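Alkaline phosphatase (Antarctic bacterium, PDB 2W5V) probably hydrolyses phosphate monoesters as an alkaline phosphatase, through a phosphoserine intermediate at a site holding two zinc ions and one magnesium ion. Local coordinates at residues S132-A143 and R148-M158; N122-S131 and S247-Q257. The protein carries 1 engineered substitution. All blocks are in the same frame, centred on the assembly; numbering follows the deposited sequence.

Contact 1. Residues S132-A143 and R148-M158; sequences SITDATPASFYA and RGLEEEIAMDM. Engineered in segment 132-143: Asp135 (natural residue His). With MG (magnesium ion), chain I.
Beside the magnesium (M3) site of alkaline phosphatase, the turn and short helix of 132-143 pack against helix 151-158, Thr134 facing Glu151 and Tyr142 facing Met158. The hydroxyl of Thr134 gives its proton to the carboxylate of Glu151, OG1 to OE1 2.6 Å, reaching the anti side of that oxygen from 33° out of the carboxylate plane. Ser132 OG in turn donates to Thr134 OG1 at 2.7 Å, making a chain of hydroxyls that ends on the carboxylate.

Behind this polar corner Ile154 enters as a branched wedge: its CG2 lies 3.7 Å from Ala139 CB and also touches Tyr142 OH, while CD1 reaches back toward Ala139 and the carbonyl of Thr134. Met158 covers one face of the Tyr142 ring in a Met-aromatic contact, its bends at chi2 (71°) and chi3 (80°) folding the thioether back over the ring. CE stands 3.5 Å from the Tyr142 ring centroid as a CH-pi donor, and SD also lies over that face. Tyr142 OH donates to Ile133 O at 2.7 Å, from above the carbonyl plane, which fixes the ring's far end.

At the metal-side end, Arg148 lays a face of its guanidinium over Ala136 CB, 3.5 Å from NH2. Its charge is directed chiefly at Asp83 and at the phosphoserine at position 84, consistent with a role in holding the phosphate. The engineered Asp135, natural residue His, makes only a long salt bridge to Arg148, OD1 to NH2 3.8 Å, and a water joins its OD1 to Arg148 NE. Asp135 does not bind the magnesium directly; OD2 accepts from one of the ion's water ligands and lies close to a second, whereas Thr137 OG1 coordinates the ion at 2.2 Å.

Contact 2. Residues N122-S131 and S247-Q257; sequences NIKTGVVATS and SAFFIMSEGSQ. With MG (magnesium ion), chain I.
Strands 124-129 and 249-255 run parallel, their axes 4.6 Å apart and 5° from aligned, and six backbone hydrogen bonds join them from Lys124 N–Ala248 O to Glu254 N–Val128 O. Side chains of neighbouring pairs alternate between the faces of this central sheet. On one, Val127 CG1 meets Met252 CE at 3.9 Å; on the other, Val128 CB packs against Ser253 OG, whose polar partner is Thr235. At the start of the strands Ile123 lays CG2 over the Phe249 backbone and CD1 on Ala248 CB.

Past the carboxyl ends the contact turns polar. Ser256 OG accepts from Thr130 N at 3.0 Å, more weakly from Ser131 N, and donates to Glu254 OE1 at 2.6 Å, coming from above the carboxylate plane. Gln257 NE2 reaches Thr130 O at 3.1 Å, with Tyr269 holding its OE1. With CG anti to the backbone N (chi1 -178°) and an extended chain, Glu254 carries OE2 to the magnesium at 2.1 Å. Ser256 and a metal-bound water both grip OE1, which probably steadies the carboxylate and offsets part of its charge at the ion.

Overall arrangement
Both contacts are buried, but contact 2 lies in the middle of the large central sheet, whereas contact 1 packs helices beside it and has partly exposed residues on helix 151-158. Contact 1 is nested in the chain between the two strands of contact 2, and helix 136-139 directly follows strand 124-129. Regular backbone bonding dominates contact 2; side-chain packing, one direct hydrogen bond and water bridges make up contact 1. They join at the magnesium ion, to which each supplies a ligand, Thr137 and Glu254, with Asp43 and three shared waters completing the shell. Pro138 also packs on Val127, Ala129 and Glu254, seating the short helix on the strands.

Contact 1. Residues S132-A143 and R148-M158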
loop_
_atom_site.group_PDB
_atom_site.type_symbol
_atom_site.label_atom_id
_atom_site.label_comp_id
_atom_site.label_asym_id
_atom_site.label_seq_id
_atom_site.Cartn_x
_atom_site.Cartn_y
_atom_site.Cartn_z
ATOM N N SER B 132 -14.974 -22.354 5.692
ATOM C CA SER B 132 -15.930 -23.230 5.036
ATOM C C SER B 132 -15.941 -22.882 3.552
ATOM O O SER B 132 -15.738 -21.723 3.171
ATOM C CB SER B 132 -17.326 -23.041 5.633
ATOM O OG SER B 132 -18.319 -23.603 4.792
ATOM N N ILE B 133 -16.200 -23.867 2.702
ATOM C CA ILE B 133 -16.285 -23.575 1.277
ATOM C C ILE B 133 -17.520 -22.720 0.962
ATOM O O ILE B 133 -17.658 -22.187 -0.144
ATOM C CB ILE B 133 -16.265 -24.862 0.424
ATOM C CG1 ILE B 133 -15.816 -24.541 -1.005
ATOM C CG2 ILE B 133 -17.612 -25.566 0.456
ATOM C CD1 ILE B 133 -14.321 -24.199 -1.108
ATOM N N THR B 134 -18.404 -22.579 1.945
ATOM C CA THR B 134 -19.656 -21.847 1.746
ATOM C C THR B 134 -19.534 -20.425 2.271
ATOM O O THR B 134 -20.503 -19.655 2.223
ATOM C CB THR B 134 -20.830 -22.509 2.481
ATOM O OG1 THR B 134 -20.565 -22.518 3.891
ATOM C CG2 THR B 134 -21.042 -23.939 1.988
ATOM N N ASP B 135 -18.357 -20.084 2.796
ATOM C CA ASP B 135 -18.114 -18.732 3.305
ATOM C C ASP B 135 -18.135 -17.715 2.171
ATOM O O ASP B 135 -18.029 -18.074 0.998
ATOM C CB ASP B 135 -16.793 -18.651 4.082
ATOM C CG ASP B 135 -16.726 -17.430 4.990
ATOM O OD1 ASP B 135 -17.774 -17.062 5.564
ATOM O OD2 ASP B 135 -15.630 -16.834 5.127
ATOM N N ALA B 136 -18.272 -16.439 2.523
ATOM C CA ALA B 136 -18.560 -15.401 1.538
ATOM C C ALA B 136 -17.589 -15.370 0.351
ATOM O O ALA B 136 -18.015 -15.222 -0.795
ATOM C CB ALA B 136 -18.623 -14.021 2.215
ATOM N N THR B 137 -16.290 -15.497 0.618
ATOM C CA THR B 137 -15.299 -15.362 -0.449
ATOM C C THR B 137 -15.379 -16.473 -1.520
ATOM O O THR B 137 -15.561 -16.169 -2.707
ATOM C CB THR B 137 -13.859 -15.231 0.109
ATOM O OG1 THR B 137 -13.857 -14.290 1.182
ATOM C CG2 THR B 137 -12.909 -14.740 -0.975
ATOM N N PRO B 138 -15.244 -17.753 -1.112
ATOM C CA PRO B 138 -15.381 -18.835 -2.098
ATOM C C PRO B 138 -16.767 -18.795 -2.726
ATOM O O PRO B 138 -16.898 -18.992 -3.926
ATOM C CB PRO B 138 -15.268 -20.127 -1.262
ATOM C CG PRO B 138 -14.895 -19.740 0.084
ATOM C CD PRO B 138 -15.042 -18.253 0.257
ATOM N N ALA B 139 -17.791 -18.540 -1.919
ATOM C CA ALA B 139 -19.172 -18.627 -2.397
ATOM C C ALA B 139 -19.412 -17.685 -3.571
ATOM O O ALA B 139 -20.111 -18.028 -4.527
ATOM C CB ALA B 139 -20.143 -18.312 -1.277
ATOM N N SER B 140 -18.837 -16.493 -3.486
ATOM C CA SER B 140 -19.034 -15.496 -4.526
ATOM C C SER B 140 -18.535 -15.970 -5.886
ATOM O O SER B 140 -18.912 -15.410 -6.912
ATOM C CB SER B 140 -18.351 -14.175 -4.155
ATOM O OG SER B 140 -18.947 -13.605 -3.004
ATOM N N PHE B 141 -17.696 -17.002 -5.903
ATOM C CA PHE B 141 -17.169 -17.504 -7.168
ATOM C C PHE B 141 -17.981 -18.657 -7.791
ATOM O O PHE B 141 -17.725 -19.045 -8.926
ATOM C CB PHE B 141 -15.687 -17.872 -7.029
ATOM C CG PHE B 141 -14.783 -16.667 -6.947
ATOM C CD1 PHE B 141 -14.651 -15.969 -5.757
ATOM C CD2 PHE B 141 -14.114 -16.204 -8.070
ATOM C CE1 PHE B 141 -13.849 -14.840 -5.676
ATOM C CE2 PHE B 141 -13.300 -15.070 -7.992
ATOM C CZ PHE B 141 -13.172 -14.391 -6.795
ATOM N N TYR B 142 -18.962 -19.194 -7.073
ATOM C CA TYR B 142 -19.763 -20.279 -7.649
ATOM C C TYR B 142 -21.263 -20.218 -7.365
ATOM O O TYR B 142 -22.026 -20.966 -7.969
ATOM C CB TYR B 142 -19.220 -21.651 -7.235
ATOM C CG TYR B 142 -19.376 -21.963 -5.758
ATOM C CD1 TYR B 142 -20.569 -22.489 -5.248
ATOM C CD2 TYR B 142 -18.332 -21.739 -4.879
ATOM C CE1 TYR B 142 -20.705 -22.779 -3.887
ATOM C CE2 TYR B 142 -18.454 -22.023 -3.535
ATOM C CZ TYR B 142 -19.634 -22.544 -3.040
ATOM O OH TYR B 142 -19.722 -22.811 -1.692
ATOM N N ALA B 143 -21.684 -19.346 -6.454
ATOM C CA ALA B 143 -23.091 -19.270 -6.071
ATOM C C ALA B 143 -23.715 -17.908 -6.343
ATOM O O ALA B 143 -23.017 -16.928 -6.589
ATOM C CB ALA B 143 -23.267 -19.636 -4.605
ATOM N N ARG B 148 -25.271 -13.550 2.274
ATOM C CA ARG B 148 -24.158 -14.453 2.556
ATOM C C ARG B 148 -24.503 -15.447 3.673
ATOM O O ARG B 148 -23.854 -16.483 3.819
ATOM C CB ARG B 148 -22.941 -13.632 2.992
ATOM C CG ARG B 148 -23.201 -12.855 4.278
ATOM C CD ARG B 148 -21.986 -12.073 4.731
ATOM N NE ARG B 148 -20.877 -12.953 5.081
ATOM C CZ ARG B 148 -19.637 -12.529 5.304
ATOM N NH1 ARG B 148 -19.342 -11.233 5.200
ATOM N NH2 ARG B 148 -18.692 -13.401 5.619
ATOM N N GLY B 149 -25.506 -15.111 4.477
ATOM C CA GLY B 149 -25.932 -15.967 5.571
ATOM C C GLY B 149 -26.654 -17.230 5.117
ATOM O O GLY B 149 -26.825 -18.170 5.897
ATOM N N LEU B 150 -27.075 -17.262 3.855
ATOM C CA LEU B 150 -27.806 -18.410 3.327
ATOM C C LEU B 150 -26.855 -19.533 2.933
ATOM O O LEU B 150 -26.817 -19.940 1.776
ATOM C CB LEU B 150 -28.650 -17.990 2.120
ATOM C CG LEU B 150 -29.640 -16.862 2.421
ATOM C CD1 LEU B 150 -30.296 -16.366 1.141
ATOM C CD2 LEU B 150 -30.698 -17.305 3.452
ATOM N N GLU B 151 -26.103 -20.050 3.901
ATOM C CA GLU B 151 -25.019 -20.976 3.584
ATOM C C GLU B 151 -25.469 -22.368 3.146
ATOM O O GLU B 151 -24.786 -23.012 2.348
ATOM C CB GLU B 151 -24.009 -21.052 4.735
ATOM C CG GLU B 151 -23.036 -19.881 4.724
ATOM C CD GLU B 151 -21.963 -19.981 5.795
ATOM O OE1 GLU B 151 -20.846 -20.452 5.479
ATOM O OE2 GLU B 151 -22.242 -19.587 6.948
ATOM N N GLU B 152 -26.603 -22.837 3.650
ATOM C CA GLU B 152 -27.150 -24.099 3.147
ATOM C C GLU B 152 -27.625 -23.952 1.696
ATOM O O GLU B 152 -27.493 -24.873 0.894
ATOM C CB GLU B 152 -28.257 -24.625 4.057
ATOM C CG GLU B 152 -27.728 -25.042 5.423
ATOM C CD GLU B 152 -28.780 -25.687 6.308
ATOM O OE1 GLU B 152 -29.922 -25.905 5.835
ATOM O OE2 GLU B 152 -28.451 -25.977 7.478
ATOM N N GLU B 153 -28.161 -22.787 1.355
ATOM C CA GLU B 153 -28.514 -22.505 -0.038
ATOM C C GLU B 153 -27.262 -22.476 -0.912
ATOM O O GLU B 153 -27.251 -22.986 -2.033
ATOM C CB GLU B 153 -29.252 -21.168 -0.143
ATOM C CG GLU B 153 -29.626 -20.767 -1.572
ATOM C CD GLU B 153 -30.381 -19.439 -1.639
ATOM O OE1 GLU B 153 -31.343 -19.253 -0.861
ATOM O OE2 GLU B 153 -30.027 -18.589 -2.485
ATOM N N ILE B 154 -26.208 -21.849 -0.399
ATOM C CA ILE B 154 -24.946 -21.768 -1.116
ATOM C C ILE B 154 -24.364 -23.156 -1.375
ATOM O O ILE B 154 -23.880 -23.441 -2.473
ATOM C CB ILE B 154 -23.940 -20.871 -0.358
ATOM C CG1 ILE B 154 -24.332 -19.406 -0.559
ATOM C CG2 ILE B 154 -22.516 -21.119 -0.847
ATOM C CD1 ILE B 154 -23.704 -18.446 0.421
ATOM N N ALA B 155 -24.423 -24.022 -0.370
ATOM C CA ALA B 155 -23.974 -25.400 -0.544
ATOM C C ALA B 155 -24.747 -26.094 -1.669
ATOM O O ALA B 155 -24.161 -26.763 -2.520
ATOM C CB ALA B 155 -24.120 -26.172 0.752
ATOM N N MET B 156 -26.067 -25.942 -1.670
ATOM C CA MET B 156 -26.871 -26.503 -2.748
ATOM C C MET B 156 -26.481 -25.906 -4.105
ATOM O O MET B 156 -26.493 -26.612 -5.113
ATOM C CB MET B 156 -28.365 -26.284 -2.492
ATOM C CG MET B 156 -29.253 -26.905 -3.556
ATOM S SD MET B 156 -29.302 -28.706 -3.417
ATOM C CE MET B 156 -30.096 -28.890 -1.822
ATOM N N ASP B 157 -26.150 -24.612 -4.132
ATOM C CA ASP B 157 -25.694 -23.960 -5.365
ATOM C C ASP B 157 -24.425 -24.614 -5.923
ATOM O O ASP B 157 -24.223 -24.662 -7.140
ATOM C CB ASP B 157 -25.430 -22.466 -5.134
ATOM C CG ASP B 157 -26.709 -21.653 -4.978
ATOM O OD1 ASP B 157 -27.804 -22.154 -5.331
ATOM O OD2 ASP B 157 -26.615 -20.498 -4.506
ATOM N N MET B 158 -23.567 -25.100 -5.032
ATOM C CA MET B 158 -22.349 -25.784 -5.458
ATOM C C MET B 158 -22.685 -26.926 -6.412
ATOM O O MET B 158 -22.004 -27.137 -7.416
ATOM C CB MET B 158 -21.568 -26.314 -4.247
ATOM C CG MET B 158 -20.358 -27.190 -4.601
ATOM S SD MET B 158 -19.011 -26.234 -5.324
ATOM C CE MET B 158 -18.282 -25.526 -3.847
HETATM MG MG MG I . -13.239 -14.648 3.259
HETATM O O HOH W 1 -21.436 -16.964 2.833
HETATM O O HOH W 2 -20.681 -15.700 5.419
HETATM O O HOH W 3 -14.153 -16.733 3.028
HETATM O O HOH W 4 -15.256 -14.087 4.224
HETATM O O HOH W 5 -24.339 -22.026 -8.839
HETATM O O HOH W 6 -12.460 -14.982 5.285
#

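Contact 2. Residues N122-S131 and S247-Q257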
loop_
_atom_site.group_PDB
_atom_site.type_symbol
_atom_site.label_atom_id
_atom_site.label_comp_id
_atom_site.label_asym_id
_atom_site.label_seq_id
_atom_site.Cartn_x
_atom_site.Cartn_y
_atom_site.Cartn_z
ATOM N N ASN B 122 -14.393 -23.194 -22.135
ATOM C CA ASN B 122 -13.682 -24.463 -22.004
ATOM C C ASN B 122 -12.516 -24.383 -21.014
ATOM O O ASN B 122 -11.508 -25.068 -21.175
ATOM C CB ASN B 122 -13.182 -24.937 -23.373
ATOM C CG ASN B 122 -12.725 -26.388 -23.363
ATOM O OD1 ASN B 122 -13.257 -27.216 -22.619
ATOM N ND2 ASN B 122 -11.733 -26.702 -24.194
ATOM N N ILE B 123 -12.654 -23.542 -19.992
ATOM C CA ILE B 123 -11.626 -23.413 -18.956
ATOM C C ILE B 123 -12.014 -24.224 -17.715
ATOM O O ILE B 123 -13.140 -24.106 -17.221
ATOM C CB ILE B 123 -11.461 -21.939 -18.537
ATOM C CG1 ILE B 123 -11.325 -21.028 -19.763
ATOM C CG2 ILE B 123 -10.278 -21.765 -17.585
ATOM C CD1 ILE B 123 -10.083 -21.285 -20.581
ATOM N N LYS B 124 -11.098 -25.046 -17.207
ATOM C CA LYS B 124 -11.330 -25.767 -15.948
ATOM C C LYS B 124 -11.205 -24.822 -14.731
ATOM O O LYS B 124 -10.331 -23.957 -14.699
ATOM C CB LYS B 124 -10.349 -26.939 -15.823
ATOM C CG LYS B 124 -10.618 -28.100 -16.784
ATOM C CD LYS B 124 -11.774 -28.964 -16.290
ATOM C CE LYS B 124 -12.048 -30.133 -17.224
ATOM N NZ LYS B 124 -12.484 -29.670 -18.567
ATOM N N THR B 125 -12.070 -24.985 -13.733
ATOM C CA THR B 125 -12.140 -24.014 -12.638
ATOM C C THR B 125 -12.016 -24.650 -11.255
ATOM O O THR B 125 -12.469 -25.772 -11.028
ATOM C CB THR B 125 -13.459 -23.216 -12.691
ATOM O OG1 THR B 125 -14.570 -24.124 -12.651
ATOM C CG2 THR B 125 -13.536 -22.390 -13.967
ATOM N N GLY B 126 -11.400 -23.930 -10.326
ATOM C CA GLY B 126 -11.258 -24.436 -8.975
ATOM C C GLY B 126 -11.294 -23.356 -7.908
ATOM O O GLY B 126 -10.944 -22.199 -8.153
ATOM N N VAL B 127 -11.705 -23.750 -6.707
ATOM C CA VAL B 127 -11.796 -22.837 -5.580
ATOM C C VAL B 127 -11.269 -23.501 -4.308
ATOM O O VAL B 127 -11.713 -24.592 -3.933
ATOM C CB VAL B 127 -13.242 -22.381 -5.375
ATOM C CG1 VAL B 127 -13.384 -21.638 -4.071
ATOM C CG2 VAL B 127 -13.682 -21.508 -6.544
ATOM N N VAL B 128 -10.315 -22.847 -3.655
ATOM C CA VAL B 128 -9.722 -23.354 -2.420
ATOM C C VAL B 128 -9.873 -22.304 -1.324
ATOM O O VAL B 128 -9.769 -21.103 -1.604
ATOM C CB VAL B 128 -8.225 -23.692 -2.624
ATOM C CG1 VAL B 128 -7.558 -24.019 -1.299
ATOM C CG2 VAL B 128 -8.075 -24.845 -3.606
ATOM N N ALA B 129 -10.127 -22.743 -0.088
ATOM C CA ALA B 129 -10.324 -21.816 1.029
ATOM C C ALA B 129 -9.997 -22.465 2.373
ATOM O O ALA B 129 -10.132 -23.673 2.515
ATOM C CB ALA B 129 -11.752 -21.315 1.039
ATOM N N THR B 130 -9.597 -21.662 3.362
ATOM C CA THR B 130 -9.344 -22.190 4.707
ATOM C C THR B 130 -10.553 -22.006 5.620
ATOM O O THR B 130 -10.580 -22.507 6.743
ATOM C CB THR B 130 -8.087 -21.587 5.371
ATOM O OG1 THR B 130 -8.229 -20.165 5.470
ATOM C CG2 THR B 130 -6.846 -21.914 4.560
ATOM N N SER B 131 -11.551 -21.282 5.132
ATOM C CA SER B 131 -12.839 -21.213 5.810
ATOM C C SER B 131 -13.705 -22.364 5.312
ATOM O O SER B 131 -13.237 -23.247 4.590
ATOM C CB SER B 131 -13.541 -19.891 5.480
ATOM O OG SER B 131 -13.691 -19.740 4.072
ATOM N N SER B 247 -5.352 -28.611 -20.495
ATOM C CA SER B 247 -6.474 -27.695 -20.359
ATOM C C SER B 247 -6.029 -26.388 -19.710
ATOM O O SER B 247 -5.137 -26.380 -18.876
ATOM C CB SER B 247 -7.562 -28.355 -19.513
ATOM O OG SER B 247 -8.635 -27.465 -19.282
ATOM N N ALA B 248 -6.650 -25.282 -20.091
ATOM C CA ALA B 248 -6.413 -24.027 -19.388
ATOM C C ALA B 248 -7.241 -24.027 -18.103
ATOM O O ALA B 248 -8.221 -24.764 -17.994
ATOM C CB ALA B 248 -6.788 -22.857 -20.260
ATOM N N PHE B 249 -6.858 -23.209 -17.133
ATOM C CA PHE B 249 -7.563 -23.210 -15.861
ATOM C C PHE B 249 -7.654 -21.843 -15.201
ATOM O O PHE B 249 -6.860 -20.944 -15.476
ATOM C CB PHE B 249 -6.936 -24.229 -14.896
ATOM C CG PHE B 249 -5.512 -23.900 -14.480
ATOM C CD1 PHE B 249 -5.266 -22.989 -13.457
ATOM C CD2 PHE B 249 -4.428 -24.530 -15.089
ATOM C CE1 PHE B 249 -3.966 -22.693 -13.057
ATOM C CE2 PHE B 249 -3.121 -24.247 -14.690
ATOM C CZ PHE B 249 -2.893 -23.325 -13.676
ATOM N N PHE B 250 -8.652 -21.703 -14.341
ATOM C CA PHE B 250 -8.777 -20.570 -13.449
ATOM C C PHE B 250 -8.919 -21.108 -12.024
ATOM O O PHE B 250 -9.716 -22.010 -11.783
ATOM C CB PHE B 250 -10.015 -19.736 -13.809
ATOM C CG PHE B 250 -10.331 -18.681 -12.792
ATOM C CD1 PHE B 250 -9.755 -17.421 -12.875
ATOM C CD2 PHE B 250 -11.170 -18.964 -11.729
ATOM C CE1 PHE B 250 -10.025 -16.459 -11.928
ATOM C CE2 PHE B 250 -11.453 -18.010 -10.775
ATOM C CZ PHE B 250 -10.877 -16.749 -10.871
ATOM N N ILE B 251 -8.143 -20.566 -11.090
ATOM C CA ILE B 251 -8.222 -20.960 -9.677
ATOM C C ILE B 251 -8.306 -19.719 -8.803
ATOM O O ILE B 251 -7.602 -18.739 -9.050
ATOM C CB ILE B 251 -6.962 -21.763 -9.248
ATOM C CG1 ILE B 251 -6.907 -23.106 -9.965
ATOM C CG2 ILE B 251 -6.917 -21.970 -7.740
ATOM C CD1 ILE B 251 -5.525 -23.762 -9.917
ATOM N N MET B 252 -9.180 -19.750 -7.802
ATOM C CA MET B 252 -9.161 -18.767 -6.722
ATOM C C MET B 252 -8.836 -19.532 -5.441
ATOM O O MET B 252 -9.547 -20.468 -5.087
ATOM C CB MET B 252 -10.517 -18.065 -6.573
ATOM C CG MET B 252 -10.498 -16.864 -5.613
ATOM S SD MET B 252 -10.431 -17.280 -3.845
ATOM C CE MET B 252 -12.058 -18.028 -3.634
ATOM N N SER B 253 -7.745 -19.152 -4.781
ATOM C CA SER B 253 -7.379 -19.699 -3.473
ATOM C C SER B 253 -7.389 -18.589 -2.423
ATOM O O SER B 253 -6.837 -17.507 -2.644
ATOM C CB SER B 253 -5.984 -20.329 -3.509
ATOM O OG SER B 253 -5.936 -21.383 -4.450
ATOM N N GLU B 254 -7.992 -18.862 -1.273
ATOM C CA GLU B 254 -8.151 -17.826 -0.266
ATOM C C GLU B 254 -7.438 -18.161 1.032
ATOM O O GLU B 254 -7.624 -19.246 1.583
ATOM C CB GLU B 254 -9.630 -17.585 0.032
ATOM C CG GLU B 254 -9.835 -16.468 1.038
ATOM C CD GLU B 254 -11.195 -16.488 1.688
ATOM O OE1 GLU B 254 -11.866 -17.538 1.664
ATOM O OE2 GLU B 254 -11.583 -15.444 2.242
ATOM N N GLY B 255 -6.620 -17.226 1.511
ATOM C CA GLY B 255 -6.150 -17.259 2.885
ATOM C C GLY B 255 -7.247 -16.638 3.735
ATOM O O GLY B 255 -7.227 -15.441 4.030
ATOM N N SER B 256 -8.212 -17.464 4.124
ATOM C CA SER B 256 -9.480 -16.989 4.675
ATOM C C SER B 256 -9.382 -16.394 6.080
ATOM O O SER B 256 -10.167 -15.504 6.443
ATOM C CB SER B 256 -10.489 -18.145 4.707
ATOM O OG SER B 256 -10.553 -18.818 3.458
ATOM N N GLN B 257 -8.444 -16.891 6.879
ATOM C CA GLN B 257 -8.487 -16.621 8.315
ATOM C C GLN B 257 -7.646 -15.439 8.773
ATOM O O GLN B 257 -7.621 -15.112 9.964
ATOM C CB GLN B 257 -8.154 -17.880 9.122
ATOM C CG GLN B 257 -9.102 -19.033 8.824
ATOM C CD GLN B 257 -8.960 -20.181 9.792
ATOM O OE1 GLN B 257 -8.573 -19.993 10.947
ATOM N NE2 GLN B 257 -9.272 -21.385 9.329
HETATM MG MG MG I . -13.239 -14.648 3.259
HETATM O O HOH W 7 -11.098 -28.018 -20.517
HETATM O O HOH W 8 -8.752 -25.387 -22.123
HETATM O O HOH W 9 -6.035 -18.567 6.433
HETATM O O HOH W 3 -14.153 -16.733 3.028
HETATM O O HOH W 6 -12.460 -14.982 5.285
HETATM O O HOH W 4 -15.256 -14.087 4.224
#